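PDB 1OI0: MPN domain-containing protein from Archaeoglobus fulgidus, which adopts the JAB1/MPN fold around a bound zinc ion and is probably a metallopeptidase, with a proposed link to deubiquitination. Local coordinates for residues 100-103 with 104-107. Numbering follows the deposited sequence.
Sequences PYDE and NSWK
Asp102 and Ser105 face each other across a type I beta turn, whose closing backbone bond runs from Ser105 N to Asp102 O at 2.8 Å and is close to straight. Here side-chain and main-chain bonds reinforce one bend. The carboxylate of Asp102 swings forward across the start of the turn, CG lying between its own N and carbonyl carbon (chi1 62°), and OD1 accepts the N-H of Asn104 at 2.8 Å. The nitrogen meets this oxygen almost end-on to the C-O bond, though the N-H itself is bent (137°). This Asx turn begins at the same residue as the beta turn, so that Asp102 takes the N-H of Asn104 with its side chain and that of Ser105 with its carbonyl. Asp102 N may also reach Ser105 OG, but that hydroxyl is modelled too near the carboxylate for its place to be trusted. Just beyond, Ser105 is the centre of an inverse gamma turn, closed by a weak bond from Trp106 N to Asn104 O.

The remaining contacts are non-bonded. Glu103 CG lies 3.5 Å from Asn104 ND2, the carboxylate and amide planes being turned 40° apart. Glu103 O sits in the plane of the Trp106 indole, at its edge, 3.3 Å from CD1.

The bend connects antiparallel strands 93-98 and 106-110 as a beta hairpin; Ser105 and Lys107 hydrogen-bond through the backbone with Cys98 and Ile96. Tyr101, near the zinc ligand His72, packs on Ala18 and Lys19 of helix 8-21, while Trp106 leans on Leu11 of that helix and on Leu118.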
# COMPACT_ATOMS: atom_id res chain seq x y z
N PRO A 100 -12.74 -7.91 1.65
CA PRO A 100 -13.57 -7.40 0.55
C PRO A 100 -13.20 -5.99 0.06
O PRO A 100 -13.96 -5.37 -0.68
CB PRO A 100 -14.96 -7.43 1.14
CG PRO A 100 -14.70 -7.02 2.54
CD PRO A 100 -13.49 -7.86 2.92
N TYR A 101 -12.05 -5.50 0.49
CA TYR A 101 -11.56 -4.19 0.09
C TYR A 101 -12.45 -3.04 0.56
O TYR A 101 -12.64 -2.06 -0.16
CB TYR A 101 -11.43 -4.12 -1.44
CG TYR A 101 -10.78 -5.33 -2.06
CD1 TYR A 101 -9.45 -5.65 -1.80
CD2 TYR A 101 -11.50 -6.15 -2.92
CE1 TYR A 101 -8.85 -6.77 -2.38
CE2 TYR A 101 -10.92 -7.27 -3.51
CZ TYR A 101 -9.59 -7.57 -3.23
OH TYR A 101 -9.02 -8.67 -3.83
N ASP A 102 -13.00 -3.16 1.76
CA ASP A 102 -13.84 -2.10 2.31
C ASP A 102 -12.92 -0.99 2.83
O ASP A 102 -11.70 -1.17 2.89
CB ASP A 102 -14.74 -2.62 3.44
CG ASP A 102 -13.96 -3.17 4.62
OD1 ASP A 102 -13.17 -2.41 5.22
OD2 ASP A 102 -14.13 -4.36 4.95
N GLU A 103 -13.52 0.13 3.20
CA GLU A 103 -12.78 1.29 3.69
C GLU A 103 -11.67 1.00 4.70
O GLU A 103 -10.65 1.69 4.72
CB GLU A 103 -13.74 2.31 4.30
CG GLU A 103 -14.59 1.77 5.44
CD GLU A 103 -15.91 1.17 4.98
OE1 GLU A 103 -15.90 0.30 4.08
OE2 GLU A 103 -16.96 1.58 5.52
N ASN A 104 -11.86 -0.01 5.53
CA ASN A 104 -10.87 -0.35 6.55
C ASN A 104 -10.10 -1.64 6.28
O ASN A 104 -9.41 -2.16 7.17
CB ASN A 104 -11.55 -0.43 7.92
CG ASN A 104 -12.30 0.84 8.26
OD1 ASN A 104 -11.74 1.93 8.25
ND2 ASN A 104 -13.59 0.69 8.57
N SER A 105 -10.20 -2.14 5.06
CA SER A 105 -9.52 -3.38 4.68
C SER A 105 -8.07 -3.13 4.24
O SER A 105 -7.68 -3.50 3.14
CB SER A 105 -10.29 -4.06 3.55
OG SER A 105 -11.60 -4.37 3.96
N TRP A 106 -7.29 -2.51 5.12
CA TRP A 106 -5.90 -2.21 4.82
C TRP A 106 -5.06 -2.08 6.07
O TRP A 106 -5.57 -1.74 7.14
CB TRP A 106 -5.80 -0.91 4.01
CG TRP A 106 -6.22 0.31 4.78
CD1 TRP A 106 -7.49 0.79 4.94
CD2 TRP A 106 -5.37 1.19 5.53
NE1 TRP A 106 -7.48 1.92 5.73
CE2 TRP A 106 -6.19 2.19 6.10
CE3 TRP A 106 -3.99 1.24 5.76
CZ2 TRP A 106 -5.68 3.21 6.90
CZ3 TRP A 106 -3.48 2.26 6.56
CH2 TRP A 106 -4.33 3.23 7.12
N LYS A 107 -3.77 -2.34 5.93
CA LYS A 107 -2.80 -2.23 7.02
C LYS A 107 -1.46 -1.80 6.42
O LYS A 107 -1.16 -2.12 5.27
CB LYS A 107 -2.65 -3.57 7.75
CG LYS A 107 -3.92 -4.07 8.41
CD LYS A 107 -3.68 -5.36 9.16
CE LYS A 107 -4.96 -5.88 9.79
NZ LYS A 107 -5.55 -4.88 10.73